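Protease Do-like 2, chloroplastic (Arabidopsis thaliana, PDB 4FLN) is a chloroplast serine protease that makes the primary cleavage of photodamaged D1 protein of photosystem II. Local coordinates at residues Ser151-Gly156 and Val166-Val171. Numbering follows the deposited sequence.
Sequences SVTVVG and VTKGVV
Strands 151-156 and 166-171 run antiparallel at 139°, a strong twist for neighbours in a sheet, and form the first hairpin of the second six-stranded barrel of the trypsin-like protease domain. Two hydrogen-bonded pairs, V152 with G169 and V154 with T167, carry four backbone bonds. At V154 both are in the carbonyl plane, the N of V154 lying 2.8 Å from the O of T167. At G169 they are less regular: V152 N sits above the plane of the G169 carbonyl, whereas G169 N meets V152 O nearly along its C=O axis. G169, nearly fully extended, has no side chain to set beside V152.

V152 and V154 share one face with T167. Beyond G169 the strand curls, so that V171 crosses V152 obliquely and their CG2 methyls meet tip to tip at 3.4 Å; I191, A204 and I212 pack around V152. T167 OG1 lies 3.8 Å from V154 CB, a plain packing contact. On the other face beta-branched T153 rests its CG2 against CB and CG of K168, and V155 and V166 form a buried apolar pair, side by side, CG2 to CG2 4.2 Å. K168 extends past T153 CG2, bending at chi4 (130°), toward S151, whose small hydroxyl OG, anti to its backbone N, accepts a weak hydrogen bond from NZ.

V152 and V154 thus suit the barrel interior, V154 lying about 7 Å between side chains from S200, by similarity the charge-relay serine. Partly exposed T167 and exposed K168 meet D192 and V170, respectively, of a second subunit: one hairpin serves barrel core and subunit interface.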
loop_
_atom_site.group_PDB
_atom_site.type_symbol
_atom_site.label_atom_id
_atom_site.label_comp_id
_atom_site.label_asym_id
_atom_site.label_seq_id
_atom_site.Cartn_x
_atom_site.Cartn_y
_atom_site.Cartn_z
ATOM N N SER B 151 -11.973 3.116 -40.115
ATOM C CA SER B 151 -10.965 2.155 -39.713
ATOM C C SER B 151 -9.607 2.846 -39.632
ATOM O O SER B 151 -9.267 3.645 -40.501
ATOM C CB SER B 151 -10.918 1.012 -40.726
ATOM O OG SER B 151 -9.998 0.021 -40.321
ATOM N N VAL B 152 -8.837 2.553 -38.584
ATOM C CA VAL B 152 -7.477 3.077 -38.470
ATOM C C VAL B 152 -6.486 1.973 -38.108
ATOM O O VAL B 152 -6.817 1.051 -37.367
ATOM C CB VAL B 152 -7.367 4.179 -37.397
ATOM C CG1 VAL B 152 -6.035 4.919 -37.532
ATOM C CG2 VAL B 152 -8.494 5.147 -37.525
ATOM N N THR B 153 -5.273 2.053 -38.641
ATOM C CA THR B 153 -4.196 1.216 -38.132
ATOM C C THR B 153 -3.005 2.095 -37.788
ATOM O O THR B 153 -2.667 3.027 -38.527
ATOM C CB THR B 153 -3.751 0.082 -39.103
ATOM O OG1 THR B 153 -2.979 0.634 -40.172
ATOM C CG2 THR B 153 -4.938 -0.655 -39.674
ATOM N N VAL B 154 -2.391 1.795 -36.648
ATOM C CA VAL B 154 -1.206 2.486 -36.178
ATOM C C VAL B 154 -0.013 1.566 -36.394
ATOM O O VAL B 154 -0.069 0.390 -36.043
ATOM C CB VAL B 154 -1.356 2.811 -34.686
ATOM C CG1 VAL B 154 -0.009 3.091 -34.026
ATOM C CG2 VAL B 154 -2.323 3.961 -34.498
ATOM N N VAL B 155 1.055 2.095 -36.983
ATOM C CA VAL B 155 2.272 1.326 -37.244
ATOM C C VAL B 155 3.494 1.913 -36.535
ATOM O O VAL B 155 3.749 3.117 -36.601
ATOM C CB VAL B 155 2.562 1.258 -38.751
ATOM C CG1 VAL B 155 3.864 0.542 -39.008
ATOM C CG2 VAL B 155 1.423 0.551 -39.468
ATOM N N GLY B 156 4.262 1.059 -35.870
ATOM C CA GLY B 156 5.408 1.523 -35.113
ATOM C C GLY B 156 6.308 0.421 -34.595
ATOM O O GLY B 156 6.116 -0.755 -34.896
ATOM N N VAL B 166 1.616 -3.544 -35.436
ATOM C CA VAL B 166 0.433 -2.934 -36.042
ATOM C C VAL B 166 -0.786 -3.092 -35.132
ATOM O O VAL B 166 -0.987 -4.146 -34.534
ATOM C CB VAL B 166 0.092 -3.605 -37.394
ATOM C CG1 VAL B 166 -1.158 -3.001 -37.997
ATOM C CG2 VAL B 166 1.246 -3.471 -38.357
ATOM N N THR B 167 -1.601 -2.050 -35.018
ATOM C CA THR B 167 -2.882 -2.195 -34.336
ATOM C C THR B 167 -3.990 -1.534 -35.138
ATOM O O THR B 167 -3.792 -0.495 -35.757
ATOM C CB THR B 167 -2.876 -1.692 -32.850
ATOM O OG1 THR B 167 -2.422 -0.337 -32.780
ATOM C CG2 THR B 167 -1.974 -2.557 -31.984
ATOM N N LYS B 168 -5.153 -2.168 -35.129
ATOM C CA LYS B 168 -6.299 -1.717 -35.911
ATOM C C LYS B 168 -7.481 -1.491 -34.967
ATOM O O LYS B 168 -7.612 -2.166 -33.948
ATOM C CB LYS B 168 -6.635 -2.745 -36.999
ATOM C CG LYS B 168 -7.818 -2.395 -37.863
ATOM C CD LYS B 168 -7.948 -3.349 -39.047
ATOM C CE LYS B 168 -9.394 -3.439 -39.535
ATOM N NZ LYS B 168 -9.537 -3.248 -41.014
ATOM N N GLY B 169 -8.324 -0.528 -35.314
ATOM C CA GLY B 169 -9.426 -0.086 -34.478
ATOM C C GLY B 169 -10.242 0.882 -35.305
ATOM O O GLY B 169 -10.141 0.873 -36.531
ATOM N N VAL B 170 -11.064 1.704 -34.664
ATOM C CA VAL B 170 -11.714 2.778 -35.411
ATOM C C VAL B 170 -11.367 4.148 -34.832
ATOM O O VAL B 170 -10.790 4.254 -33.748
ATOM C CB VAL B 170 -13.254 2.609 -35.423
ATOM C CG1 VAL B 170 -13.620 1.305 -36.062
ATOM C CG2 VAL B 170 -13.827 2.689 -33.999
ATOM N N VAL B 171 -11.779 5.204 -35.521
ATOM C CA VAL B 171 -11.645 6.508 -34.924
ATOM C C VAL B 171 -12.813 6.536 -33.980
ATOM O O VAL B 171 -13.949 6.479 -34.422
ATOM C CB VAL B 171 -11.839 7.624 -35.960
ATOM C CG1 VAL B 171 -12.136 8.936 -35.262
ATOM C CG2 VAL B 171 -10.613 7.748 -36.859
#